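Local coordinates for glycosyl hydrolase family 2, TIM barrel domain protein (Faecalibacterium prausnitzii A2-165, PDB 6ED2), which acts as a gut bacterial beta-glucuronidase of glycosyl hydrolase family 2, probably cleaving glucuronic acid from its beta-linked conjugates, at residues L28-A33 / P199-A204; W108-R113 / V148-F153; L211-R216 / Y275-R280; I279-H282 / V287-E290. One frame throughout, in Å; residues are numbered along the deposited sequence.

Overall arrangement
The four contacts run through the two beta domains that precede the TIM barrel of this family 2 hydrolase. Contact 1 joins the N-terminal loop to strand 200-205 of the sugar-binding domain; contact 2, which falls within the span between the two segments of contact 1, uses the adjacent strand 109-114, their centres being about 13 Å apart. Contacts 3 and 4 come later in the chain, have centres about 12 Å apart, and share Ile279 and Arg280 on strand 275-283. Leu29 bridges the two groups: it accepts a probable hydrogen bond from Arg113 of contact 2 and packs on Tyr213 of contact 3, so the N-terminal loop ties both beta domains together.

Contact 1. Residues L28-A33 / P199-A204; sequences LLYPRA and PVWLMA
The N-terminal loop of the chain meets strand 200-205 of the sugar-binding domain through Pro31, which lies over the indole of Trp201. The proline CG sits 4.0 Å from the centroid of the Trp201 five-membered ring and 25° off its normal, a CH-pi contact made over the face; its nearest indole atom is Trp201 CD1, 3.7 Å from Pro31 CG. The two side chains meet at about a right angle. Trp201 reaches this place with its CG opposite the carbonyl carbon (chi1 -54°), which carries the indole out from the strand toward the loop.

Two residues along the same strand, Met203 meets the neighbouring ring carbon of the proline, its SD 3.7 Å from Pro31 CB. The bend at chi3 (-69°) turns the terminal methyl aside, and the sulfur makes the approach. The sheet behind belongs to the N-terminal beta domain of family 2 hydrolases, and here the strand is flanked by 38-51 and 109-114; Leu39 and Arg113 from these neighbours also pack on both Pro31 and Trp201.

Tyr30 adds the outer part of the interface. Its OH comes 3.5 Å from Trp201 CZ2, the ring approaching the indole at a slant, while the hydroxyl is hydrogen-bonded to Glu362 of helix 361-370. Pro31 CD lies 3.4 Å above the plane of the Tyr30 ring, toward its rim, and, also within the loop, Tyr30 CD2 lies over the centre of the Arg32 guanidinium.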
loop_
_atom_site.group_PDB
_atom_site.type_symbol
_atom_site.label_atom_id
_atom_site.label_comp_id
_atom_site.label_asym_id
_atom_site.label_seq_id
_atom_site.Cartn_x
_atom_site.Cartn_y
_atom_site.Cartn_z
ATOM N N LEU A 28 42.164 17.024 -9.785
ATOM C CA LEU A 28 40.781 16.623 -9.552
ATOM C C LEU A 28 39.810 17.397 -10.443
ATOM O O LEU A 28 38.598 17.407 -10.184
ATOM C CB LEU A 28 40.435 16.783 -8.064
ATOM C CG LEU A 28 41.053 15.687 -7.188
ATOM C CD1 LEU A 28 42.500 15.972 -6.898
ATOM C CD2 LEU A 28 40.296 15.535 -5.891
ATOM N N LEU A 29 40.321 18.067 -11.469
ATOM C CA LEU A 29 39.471 18.711 -12.460
ATOM C C LEU A 29 38.564 17.696 -13.162
ATOM O O LEU A 29 38.984 16.587 -13.508
ATOM C CB LEU A 29 40.344 19.432 -13.487
ATOM C CG LEU A 29 41.149 20.611 -12.934
ATOM C CD1 LEU A 29 42.052 21.219 -14.012
ATOM C CD2 LEU A 29 40.194 21.657 -12.356
ATOM N N TYR A 30 37.318 18.077 -13.372
ATOM C CA TYR A 30 36.411 17.217 -14.106
ATOM C C TYR A 30 36.943 17.001 -15.523
ATOM O O TYR A 30 37.342 17.976 -16.184
ATOM C CB TYR A 30 35.009 17.827 -14.160
ATOM C CG TYR A 30 33.986 16.821 -14.621
ATOM C CD1 TYR A 30 33.555 15.816 -13.772
ATOM C CD2 TYR A 30 33.497 16.840 -15.915
ATOM C CE1 TYR A 30 32.633 14.886 -14.182
ATOM C CE2 TYR A 30 32.574 15.909 -16.334
ATOM C CZ TYR A 30 32.151 14.940 -15.466
ATOM O OH TYR A 30 31.241 14.002 -15.869
ATOM N N PRO A 31 36.956 15.765 -16.026
ATOM C CA PRO A 31 37.528 15.512 -17.357
ATOM C C PRO A 31 36.758 16.256 -18.438
ATOM O O PRO A 31 35.529 16.335 -18.412
ATOM C CB PRO A 31 37.404 13.994 -17.519
ATOM C CG PRO A 31 37.227 13.465 -16.140
ATOM C CD PRO A 31 36.471 14.526 -15.394
ATOM N N ARG A 32 37.502 16.835 -19.379
ATOM C CA ARG A 32 36.920 17.679 -20.414
ATOM C C ARG A 32 37.560 17.357 -21.757
ATOM O O ARG A 32 38.763 17.080 -21.836
ATOM C CB ARG A 32 37.103 19.179 -20.107
ATOM C CG ARG A 32 36.395 19.691 -18.846
ATOM C CD ARG A 32 34.888 19.886 -19.044
ATOM N NE ARG A 32 34.268 20.478 -17.857
ATOM C CZ ARG A 32 33.000 20.284 -17.498
ATOM N NH1 ARG A 32 32.201 19.514 -18.233
ATOM N NH2 ARG A 32 32.526 20.862 -16.398
ATOM N N ALA A 33 36.739 17.361 -22.808
ATOM C CA ALA A 33 37.250 17.406 -24.170
ATOM C C ALA A 33 37.531 18.861 -24.520
ATOM O O ALA A 33 36.673 19.731 -24.324
ATOM C CB ALA A 33 36.240 16.803 -25.153
ATOM N N PRO A 199 31.012 7.693 -13.472
ATOM C CA PRO A 199 31.639 7.516 -14.787
ATOM C C PRO A 199 33.144 7.302 -14.710
ATOM O O PRO A 199 33.843 7.917 -13.894
ATOM C CB PRO A 199 31.304 8.823 -15.511
ATOM C CG PRO A 199 30.007 9.227 -14.920
ATOM C CD PRO A 199 30.006 8.773 -13.490
ATOM N N VAL A 200 33.621 6.396 -15.569
ATOM C CA VAL A 200 35.035 6.101 -15.791
ATOM C C VAL A 200 35.430 6.682 -17.146
ATOM O O VAL A 200 34.633 6.664 -18.091
ATOM C CB VAL A 200 35.291 4.582 -15.741
ATOM C CG1 VAL A 200 36.766 4.236 -16.037
ATOM C CG2 VAL A 200 34.803 3.989 -14.394
ATOM N N TRP A 201 36.647 7.213 -17.243
ATOM C CA TRP A 201 37.040 7.960 -18.430
ATOM C C TRP A 201 38.435 7.579 -18.885
ATOM O O TRP A 201 39.336 7.322 -18.079
ATOM C CB TRP A 201 37.044 9.471 -18.211
ATOM C CG TRP A 201 35.788 10.046 -17.693
ATOM C CD1 TRP A 201 35.473 10.271 -16.387
ATOM C CD2 TRP A 201 34.675 10.516 -18.465
ATOM N NE1 TRP A 201 34.230 10.853 -16.293
ATOM C CE2 TRP A 201 33.718 11.017 -17.553
ATOM C CE3 TRP A 201 34.388 10.552 -19.837
ATOM C CZ2 TRP A 201 32.495 11.556 -17.967
ATOM C CZ3 TRP A 201 33.174 11.094 -20.251
ATOM C CH2 TRP A 201 32.239 11.578 -19.317
ATOM N N LEU A 202 38.605 7.592 -20.197
ATOM C CA LEU A 202 39.895 7.433 -20.838
ATOM C C LEU A 202 40.246 8.777 -21.454
ATOM O O LEU A 202 39.443 9.349 -22.203
ATOM C CB LEU A 202 39.860 6.320 -21.895
ATOM C CG LEU A 202 41.100 6.108 -22.769
ATOM C CD1 LEU A 202 42.247 5.539 -21.960
ATOM C CD2 LEU A 202 40.786 5.201 -23.962
ATOM N N MET A 203 41.423 9.294 -21.106
ATOM C CA MET A 203 41.811 10.640 -21.490
ATOM C C MET A 203 43.136 10.619 -22.237
ATOM O O MET A 203 44.023 9.821 -21.923
ATOM C CB MET A 203 41.925 11.538 -20.251
ATOM C CG MET A 203 40.615 11.707 -19.478
ATOM S SD MET A 203 40.805 12.681 -17.956
ATOM C CE MET A 203 41.750 11.554 -16.969
ATOM N N ALA A 204 43.271 11.503 -23.220
ATOM C CA ALA A 204 44.564 11.837 -23.800
ATOM C C ALA A 204 44.840 13.289 -23.440
ATOM O O ALA A 204 44.053 14.175 -23.790
ATOM C CB ALA A 204 44.579 11.623 -25.317
#

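Contact 2. Residues W108-R113 / V148-F153; sequences WDIVLR and VRYNQF
Ile110 CG1 (chi1 -41°) and Tyr150 CG (chi1 -71°) both stand beside the backbone N of their own residue, anti to the carbonyl carbon, and the two side chains then meet from opposite directions. Ile110 CG1 lies 3.5 Å from Tyr150 OH and 4.2 Å from Tyr150 CE1, so it is the far end of the phenol that is met, at a slant to the ring. The same methylene has Val148 CG2 for a looser neighbour, at 4.3 Å from Ile110 CG1.

No direct hydrogen bond crosses the contact, but a water bridges it. It donates to Trp108 O at 2.6 Å and to Tyr150 OH at 2.8 Å, and the phenol also hydrogen-bonds to the carbonyl oxygen of Thr145. The hydroxyl thus has two polar partners although an aliphatic methylene lies against it. Tyr150 occupies the second position of a type II beta turn from Arg149 to Gln152, with Asn151 at positive phi after it.

Strand 109-114 is hydrogen-bonded along one edge to strand 200-205 and along the other to strand 140-143. Val148 and Tyr150 rest on strand 92-101 through Val101, and Val148 also reaches Phe99, whereas Trp108 packs on Glu104 of the second subunit.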
loop_
_atom_site.group_PDB
_atom_site.type_symbol
_atom_site.label_atom_id
_atom_site.label_comp_id
_atom_site.label_asym_id
_atom_site.label_seq_id
_atom_site.Cartn_x
_atom_site.Cartn_y
_atom_site.Cartn_z
ATOM N N TRP A 108 50.777 11.754 -26.473
ATOM C CA TRP A 108 49.946 12.283 -25.409
ATOM C C TRP A 108 50.168 11.480 -24.133
ATOM O O TRP A 108 50.591 10.324 -24.168
ATOM C CB TRP A 108 48.476 12.170 -25.778
ATOM C CG TRP A 108 47.783 13.331 -26.374
ATOM C CD1 TRP A 108 47.144 14.327 -25.706
ATOM C CD2 TRP A 108 47.540 13.562 -27.767
ATOM N NE1 TRP A 108 46.550 15.193 -26.595
ATOM C CE2 TRP A 108 46.777 14.742 -27.868
ATOM C CE3 TRP A 108 47.920 12.904 -28.937
ATOM C CZ2 TRP A 108 46.379 15.275 -29.090
ATOM C CZ3 TRP A 108 47.526 13.437 -30.155
ATOM C CH2 TRP A 108 46.761 14.610 -30.219
ATOM N N ASP A 109 49.861 12.094 -22.994
ATOM C CA ASP A 109 49.689 11.322 -21.771
ATOM C C ASP A 109 48.363 10.570 -21.818
ATOM O O ASP A 109 47.339 11.121 -22.232
ATOM C CB ASP A 109 49.730 12.232 -20.546
ATOM C CG ASP A 109 50.991 12.028 -19.705
ATOM O OD1 ASP A 109 51.791 11.088 -19.969
ATOM O OD2 ASP A 109 51.192 12.845 -18.793
ATOM N N ILE A 110 48.392 9.309 -21.398
ATOM C CA ILE A 110 47.215 8.446 -21.387
ATOM C C ILE A 110 46.848 8.190 -19.938
ATOM O O ILE A 110 47.620 7.558 -19.199
ATOM C CB ILE A 110 47.450 7.109 -22.116
ATOM C CG1 ILE A 110 48.246 7.306 -23.416
ATOM C CG2 ILE A 110 46.100 6.451 -22.410
ATOM C CD1 ILE A 110 47.567 8.216 -24.407
ATOM N N VAL A 111 45.661 8.657 -19.541
ATOM C CA VAL A 111 45.244 8.679 -18.145
ATOM C C VAL A 111 43.817 8.154 -18.029
ATOM O O VAL A 111 42.924 8.618 -18.750
ATOM C CB VAL A 111 45.327 10.108 -17.557
ATOM C CG1 VAL A 111 45.054 10.084 -16.058
ATOM C CG2 VAL A 111 46.686 10.774 -17.873
ATOM N N LEU A 112 43.598 7.235 -17.084
ATOM C CA LEU A 112 42.262 6.783 -16.693
ATOM C C LEU A 112 41.759 7.577 -15.491
ATOM O O LEU A 112 42.490 7.749 -14.516
ATOM C CB LEU A 112 42.290 5.300 -16.337
ATOM C CG LEU A 112 42.668 4.380 -17.488
ATOM C CD1 LEU A 112 43.007 3.006 -16.952
ATOM C CD2 LEU A 112 41.520 4.329 -18.504
ATOM N N ARG A 113 40.518 8.059 -15.557
ATOM C CA ARG A 113 39.854 8.690 -14.421
ATOM C C ARG A 113 38.716 7.807 -13.919
ATOM O O ARG A 113 37.862 7.368 -14.705
ATOM C CB ARG A 113 39.300 10.071 -14.781
ATOM C CG ARG A 113 38.182 10.553 -13.815
ATOM C CD ARG A 113 38.716 10.985 -12.414
ATOM N NE ARG A 113 39.608 12.145 -12.490
ATOM C CZ ARG A 113 39.221 13.421 -12.409
ATOM N NH1 ARG A 113 37.936 13.739 -12.246
ATOM N NH2 ARG A 113 40.129 14.394 -12.501
ATOM N N VAL A 148 50.256 1.064 -21.933
ATOM C CA VAL A 148 49.287 0.658 -22.945
ATOM C C VAL A 148 50.002 0.268 -24.231
ATOM O O VAL A 148 51.106 0.740 -24.531
ATOM C CB VAL A 148 48.268 1.784 -23.207
ATOM C CG1 VAL A 148 47.347 1.955 -22.005
ATOM C CG2 VAL A 148 48.995 3.081 -23.540
ATOM N N ARG A 149 49.361 -0.607 -25.002
ATOM C CA ARG A 149 49.754 -0.854 -26.382
ATOM C C ARG A 149 48.925 0.054 -27.281
ATOM O O ARG A 149 47.698 0.121 -27.140
ATOM C CB ARG A 149 49.545 -2.320 -26.766
ATOM C CG ARG A 149 50.049 -3.334 -25.757
ATOM C CD ARG A 149 49.039 -4.469 -25.623
ATOM N NE ARG A 149 49.409 -5.450 -24.600
ATOM C CZ ARG A 149 48.537 -6.261 -23.999
ATOM N NH1 ARG A 149 48.957 -7.133 -23.077
ATOM N NH2 ARG A 149 47.239 -6.193 -24.315
ATOM N N TYR A 150 49.596 0.748 -28.197
ATOM C CA TYR A 150 48.961 1.749 -29.045
ATOM C C TYR A 150 48.333 1.114 -30.290
ATOM O O TYR A 150 48.865 0.156 -30.854
ATOM C CB TYR A 150 49.981 2.828 -29.424
ATOM C CG TYR A 150 50.319 3.700 -28.231
ATOM C CD1 TYR A 150 49.683 4.932 -28.029
ATOM C CD2 TYR A 150 51.236 3.275 -27.274
ATOM C CE1 TYR A 150 49.971 5.716 -26.921
ATOM C CE2 TYR A 150 51.531 4.054 -26.165
ATOM C CZ TYR A 150 50.900 5.270 -25.998
ATOM O OH TYR A 150 51.199 6.023 -24.896
ATOM N N ASN A 151 47.179 1.652 -30.693
ATOM C CA ASN A 151 46.317 1.070 -31.726
ATOM C C ASN A 151 45.978 -0.391 -31.429
ATOM O O ASN A 151 45.847 -1.219 -32.333
ATOM C CB ASN A 151 46.915 1.216 -33.128
ATOM C CG ASN A 151 45.846 1.537 -34.173
ATOM O OD1 ASN A 151 45.140 2.559 -34.072
ATOM N ND2 ASN A 151 45.705 0.657 -35.172
ATOM N N GLN A 152 45.807 -0.708 -30.149
ATOM C CA GLN A 152 45.373 -2.034 -29.738
ATOM C C GLN A 152 44.403 -1.899 -28.581
ATOM O O GLN A 152 44.214 -0.815 -28.015
ATOM C CB GLN A 152 46.553 -2.926 -29.336
ATOM C CG GLN A 152 47.593 -3.043 -30.416
ATOM C CD GLN A 152 48.796 -3.813 -29.969
ATOM O OE1 GLN A 152 48.677 -4.918 -29.438
ATOM N NE2 GLN A 152 49.976 -3.234 -30.174
ATOM N N PHE A 153 43.788 -3.027 -28.236
ATOM C CA PHE A 153 42.973 -3.098 -27.039
ATOM C C PHE A 153 43.853 -3.343 -25.814
ATOM O O PHE A 153 44.927 -3.947 -25.899
ATOM C CB PHE A 153 41.908 -4.185 -27.176
ATOM C CG PHE A 153 40.749 -3.765 -28.029
ATOM C CD1 PHE A 153 39.757 -2.930 -27.514
ATOM C CD2 PHE A 153 40.667 -4.167 -29.357
ATOM C CE1 PHE A 153 38.692 -2.510 -28.296
ATOM C CE2 PHE A 153 39.601 -3.753 -30.164
ATOM C CZ PHE A 153 38.606 -2.930 -29.630
HETATM O O HOH W 1 52.047 8.599 -25.506
#

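Contact 3. Residues L211-R216 / Y275-R280; sequences LDYSTR and YDLVIR
Tyr213 and the pair Leu277 and Ile279 form a buried apolar contact between two facing beta sheets, with no hydrogen bond passing from one segment to the other. Tyr213 takes the crowded position between the backbone N and the carbonyl carbon (chi1 77°), and this turns its ring against the side chains of strand 275-283. Two methyl groups from that strand then come to the same side of the ring plane, each at a slant. Ile279 CD1 sits near the root of the ring, 3.8 Å from Tyr213 CG, in an off-centre CH-pi contact 4.2 Å from the Tyr213 ring centroid and 30° off its normal. Leu277 CD2 serves the outer half, 3.5 Å from Tyr213 CE1 and 3.8 Å from Tyr213 CZ.

The sheets are those of the immunoglobulin-like beta sandwich of family 2 hydrolases: strand 210-219 borders the three-stranded sheet, and strand 275-283 lies inside the four-stranded one. Next to it runs strand 238-244, which carries the magnesium ligands Thr239 and Glu241; the bound magnesium ion is about 6 Å from the Ile279 side chain.

Around the edge of the tyrosine ring, Thr215 CG2 lies in its plane, and the phenolic OH hydrogen-bonds to Asp293 of strand 286-295, an edge strand of the four-stranded sheet. Just before Tyr213, Leu211 and Asp212 face Ser231 together as a classic beta bulge. Asp212 OD1 accepts a weak bond from Tyr213 N at 2.8 Å, and its other oxygen forms a salt bridge with Lys428.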
loop_
_atom_site.group_PDB
_atom_site.type_symbol
_atom_site.label_atom_id
_atom_site.label_comp_id
_atom_site.label_asym_id
_atom_site.label_seq_id
_atom_site.Cartn_x
_atom_site.Cartn_y
_atom_site.Cartn_z
ATOM N N LEU A 211 46.740 21.462 -14.038
ATOM C CA LEU A 211 46.332 20.508 -13.011
ATOM C C LEU A 211 45.261 21.041 -12.075
ATOM O O LEU A 211 44.530 20.250 -11.470
ATOM C CB LEU A 211 47.531 20.082 -12.160
ATOM C CG LEU A 211 48.786 19.611 -12.900
ATOM C CD1 LEU A 211 49.928 19.493 -11.920
ATOM C CD2 LEU A 211 48.561 18.285 -13.595
ATOM N N ASP A 212 45.149 22.356 -11.931
ATOM C CA ASP A 212 44.228 22.910 -10.952
ATOM C C ASP A 212 44.090 24.402 -11.214
ATOM O O ASP A 212 44.907 25.012 -11.905
ATOM C CB ASP A 212 44.718 22.653 -9.517
ATOM C CG ASP A 212 43.619 22.834 -8.469
ATOM O OD1 ASP A 212 42.423 22.891 -8.832
ATOM O OD2 ASP A 212 43.954 22.935 -7.270
ATOM N N TYR A 213 43.023 24.975 -10.676
ATOM C CA TYR A 213 42.853 26.412 -10.661
ATOM C C TYR A 213 41.954 26.731 -9.484
ATOM O O TYR A 213 41.247 25.863 -8.968
ATOM C CB TYR A 213 42.277 26.954 -11.974
ATOM C CG TYR A 213 40.788 26.745 -12.150
ATOM C CD1 TYR A 213 39.887 27.732 -11.793
ATOM C CD2 TYR A 213 40.283 25.550 -12.690
ATOM C CE1 TYR A 213 38.518 27.548 -11.947
ATOM C CE2 TYR A 213 38.906 25.357 -12.860
ATOM C CZ TYR A 213 38.031 26.366 -12.483
ATOM O OH TYR A 213 36.664 26.223 -12.634
ATOM N N SER A 214 42.006 27.982 -9.053
ATOM C CA SER A 214 41.203 28.442 -7.932
ATOM C C SER A 214 40.663 29.812 -8.291
ATOM O O SER A 214 41.264 30.527 -9.100
ATOM C CB SER A 214 42.020 28.507 -6.613
ATOM O OG SER A 214 42.901 29.632 -6.609
ATOM N N THR A 215 39.527 30.165 -7.683
ATOM C CA THR A 215 38.879 31.460 -7.857
ATOM C C THR A 215 38.403 31.976 -6.500
ATOM O O THR A 215 38.047 31.192 -5.611
ATOM C CB THR A 215 37.667 31.398 -8.833
ATOM O OG1 THR A 215 36.730 30.391 -8.410
ATOM C CG2 THR A 215 38.118 31.112 -10.261
ATOM N N ARG A 216 38.440 33.310 -6.357
ATOM C CA ARG A 216 37.858 34.096 -5.269
ATOM C C ARG A 216 37.076 35.226 -5.911
ATOM O O ARG A 216 37.484 35.755 -6.947
ATOM C CB ARG A 216 38.911 34.757 -4.322
ATOM C CG ARG A 216 39.776 33.815 -3.521
ATOM C CD ARG A 216 41.184 34.396 -3.246
ATOM N NE ARG A 216 42.164 33.310 -3.027
ATOM C CZ ARG A 216 43.287 33.123 -3.735
ATOM N NH1 ARG A 216 43.610 33.956 -4.716
ATOM N NH2 ARG A 216 44.093 32.106 -3.461
ATOM N N TYR A 275 29.465 31.718 -16.411
ATOM C CA TYR A 275 30.362 32.200 -17.446
ATOM C C TYR A 275 31.266 31.063 -17.883
ATOM O O TYR A 275 31.524 30.126 -17.130
ATOM C CB TYR A 275 31.232 33.360 -16.950
ATOM C CG TYR A 275 30.525 34.689 -16.828
ATOM C CD1 TYR A 275 30.609 35.649 -17.842
ATOM C CD2 TYR A 275 29.812 35.007 -15.680
ATOM C CE1 TYR A 275 29.975 36.890 -17.713
ATOM C CE2 TYR A 275 29.184 36.230 -15.538
ATOM C CZ TYR A 275 29.261 37.168 -16.557
ATOM O OH TYR A 275 28.625 38.378 -16.393
ATOM N N ASP A 276 31.783 31.166 -19.092
ATOM C CA ASP A 276 32.663 30.137 -19.629
ATOM C C ASP A 276 34.108 30.552 -19.390
ATOM O O ASP A 276 34.516 31.653 -19.778
ATOM C CB ASP A 276 32.388 29.902 -21.112
ATOM C CG ASP A 276 31.018 29.299 -21.354
ATOM O OD1 ASP A 276 30.749 28.208 -20.817
ATOM O OD2 ASP A 276 30.202 29.924 -22.057
ATOM N N LEU A 277 34.865 29.676 -18.742
ATOM C CA LEU A 277 36.248 29.935 -18.391
ATOM C C LEU A 277 37.146 29.157 -19.341
ATOM O O LEU A 277 36.947 27.954 -19.538
ATOM C CB LEU A 277 36.512 29.527 -16.936
ATOM C CG LEU A 277 37.889 29.809 -16.325
ATOM C CD1 LEU A 277 38.147 31.308 -16.251
ATOM C CD2 LEU A 277 37.970 29.212 -14.945
ATOM N N VAL A 278 38.128 29.840 -19.927
ATOM C CA VAL A 278 39.080 29.225 -20.848
ATOM C C VAL A 278 40.483 29.429 -20.294
ATOM O O VAL A 278 40.972 30.563 -20.231
ATOM C CB VAL A 278 38.969 29.814 -22.259
ATOM C CG1 VAL A 278 39.966 29.143 -23.206
ATOM C CG2 VAL A 278 37.552 29.686 -22.763
ATOM N N ILE A 279 41.147 28.336 -19.926
ATOM C CA ILE A 279 42.519 28.379 -19.435
ATOM C C ILE A 279 43.425 27.708 -20.453
ATOM O O ILE A 279 43.237 26.528 -20.770
ATOM C CB ILE A 279 42.667 27.687 -18.068
ATOM C CG1 ILE A 279 41.636 28.182 -17.053
ATOM C CG2 ILE A 279 44.099 27.858 -17.556
ATOM C CD1 ILE A 279 41.585 27.304 -15.819
ATOM N N ARG A 280 44.454 28.426 -20.907
ATOM C CA ARG A 280 45.340 27.906 -21.940
ATOM C C ARG A 280 46.804 28.036 -21.538
ATOM O O ARG A 280 47.207 29.023 -20.916
ATOM C CB ARG A 280 45.097 28.636 -23.276
ATOM C CG ARG A 280 43.771 28.294 -23.917
ATOM C CD ARG A 280 43.655 28.896 -25.302
ATOM N NE ARG A 280 42.659 28.182 -26.093
ATOM C CZ ARG A 280 42.558 28.255 -27.416
ATOM N NH1 ARG A 280 43.391 29.022 -28.115
ATOM N NH2 ARG A 280 41.623 27.557 -28.044
#

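Contact 4. Residues I279-H282 / V287-E290; sequences IRIH and VVDE
Arg280 and Glu290 lie side by side and point the same way from a beta hairpin, the antiparallel pair of strands 275-283 and 286-295. Their flat ends are turned 42° against each other. The carboxylate oxygen OE2 of Glu290 lies in the guanidinium plane, where Arg280 NE donates to it at 2.7 Å and Arg280 NH2 at 2.8 Å. Both nitrogens reach OE2 from the same face of the carboxylate, well out of its plane, and this one oxygen accepts both bonds of the side-on salt bridge; Glu290 OE1 bonds instead to Thr35. Val287 CG1 sits over one face of the guanidinium, toward its rim, and the Arg280 side chain comes within about 4 Å of a bound magnesium ion. The other methyl of Val287 reaches His282, which runs alongside it, with His282 CE1 3.9 Å from Val287 CG2.

On the opposite face lie Ile281 and Asp289; Ile281 crosses Asp289 and the bulge residue Val288 at a slant. Its CG2 touches Val288 CG2 at 3.7 Å, and Ile281 CD1 rests on Asp289 CB. The register shifts by one residue here, at a classic beta bulge in which Val288 and Asp289 both face Ile281. While Ile281 N donates to Asp289 O at 2.9 Å, Ile281 O is shared: Val288 N reaches it at 2.7 Å, and Asp289 N makes only a weak bond to it, 3.4 Å long.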
loop_
_atom_site.group_PDB
_atom_site.type_symbol
_atom_site.label_atom_id
_atom_site.label_comp_id
_atom_site.label_asym_id
_atom_site.label_seq_id
_atom_site.Cartn_x
_atom_site.Cartn_y
_atom_site.Cartn_z
ATOM N N ILE A 279 41.147 28.336 -19.926
ATOM C CA ILE A 279 42.519 28.379 -19.435
ATOM C C ILE A 279 43.425 27.708 -20.453
ATOM O O ILE A 279 43.237 26.528 -20.770
ATOM C CB ILE A 279 42.667 27.687 -18.068
ATOM C CG1 ILE A 279 41.636 28.182 -17.053
ATOM C CG2 ILE A 279 44.099 27.858 -17.556
ATOM C CD1 ILE A 279 41.585 27.304 -15.819
ATOM N N ARG A 280 44.454 28.426 -20.907
ATOM C CA ARG A 280 45.340 27.906 -21.940
ATOM C C ARG A 280 46.804 28.036 -21.538
ATOM O O ARG A 280 47.207 29.023 -20.916
ATOM C CB ARG A 280 45.097 28.636 -23.276
ATOM C CG ARG A 280 43.771 28.294 -23.917
ATOM C CD ARG A 280 43.655 28.896 -25.302
ATOM N NE ARG A 280 42.659 28.182 -26.093
ATOM C CZ ARG A 280 42.558 28.255 -27.416
ATOM N NH1 ARG A 280 43.391 29.022 -28.115
ATOM N NH2 ARG A 280 41.623 27.557 -28.044
ATOM N N ILE A 281 47.592 27.026 -21.898
ATOM C CA ILE A 281 49.047 27.086 -21.868
ATOM C C ILE A 281 49.540 27.267 -23.298
ATOM O O ILE A 281 49.032 26.615 -24.221
ATOM C CB ILE A 281 49.646 25.815 -21.238
ATOM C CG1 ILE A 281 49.063 25.569 -19.844
ATOM C CG2 ILE A 281 51.189 25.897 -21.199
ATOM C CD1 ILE A 281 49.463 24.221 -19.251
ATOM N N HIS A 282 50.525 28.151 -23.495
ATOM C CA HIS A 282 51.085 28.432 -24.814
ATOM C C HIS A 282 52.584 28.184 -24.844
ATOM O O HIS A 282 53.296 28.489 -23.879
ATOM C CB HIS A 282 50.839 29.873 -25.237
ATOM C CG HIS A 282 49.398 30.264 -25.239
ATOM N ND1 HIS A 282 48.599 30.158 -26.357
ATOM C CD2 HIS A 282 48.609 30.754 -24.255
ATOM C CE1 HIS A 282 47.380 30.571 -26.062
ATOM N NE2 HIS A 282 47.361 30.944 -24.795
ATOM N N VAL A 287 49.035 26.446 -28.874
ATOM C CA VAL A 287 48.344 26.127 -27.630
ATOM C C VAL A 287 48.795 24.743 -27.185
ATOM O O VAL A 287 48.575 23.758 -27.894
ATOM C CB VAL A 287 46.820 26.172 -27.811
ATOM C CG1 VAL A 287 46.109 25.805 -26.490
ATOM C CG2 VAL A 287 46.396 27.538 -28.295
ATOM N N VAL A 288 49.427 24.648 -26.013
ATOM C CA VAL A 288 49.869 23.329 -25.562
ATOM C C VAL A 288 48.830 22.643 -24.678
ATOM O O VAL A 288 48.806 21.412 -24.608
ATOM C CB VAL A 288 51.248 23.418 -24.871
ATOM C CG1 VAL A 288 51.837 24.808 -25.010
ATOM C CG2 VAL A 288 51.222 22.963 -23.384
ATOM N N ASP A 289 47.962 23.393 -24.014
ATOM C CA ASP A 289 46.896 22.758 -23.250
ATOM C C ASP A 289 45.767 23.758 -23.106
ATOM O O ASP A 289 45.988 24.973 -23.109
ATOM C CB ASP A 289 47.338 22.285 -21.859
ATOM C CG ASP A 289 46.237 21.506 -21.135
ATOM O OD1 ASP A 289 45.555 20.688 -21.799
ATOM O OD2 ASP A 289 46.032 21.714 -19.909
ATOM N N GLU A 290 44.555 23.236 -23.003
ATOM C CA GLU A 290 43.405 24.092 -22.779
ATOM C C GLU A 290 42.462 23.379 -21.830
ATOM O O GLU A 290 42.175 22.191 -22.009
ATOM C CB GLU A 290 42.699 24.439 -24.084
ATOM C CG GLU A 290 41.301 24.967 -23.885
ATOM C CD GLU A 290 40.610 25.221 -25.203
ATOM O OE1 GLU A 290 40.059 24.258 -25.785
ATOM O OE2 GLU A 290 40.661 26.377 -25.670
#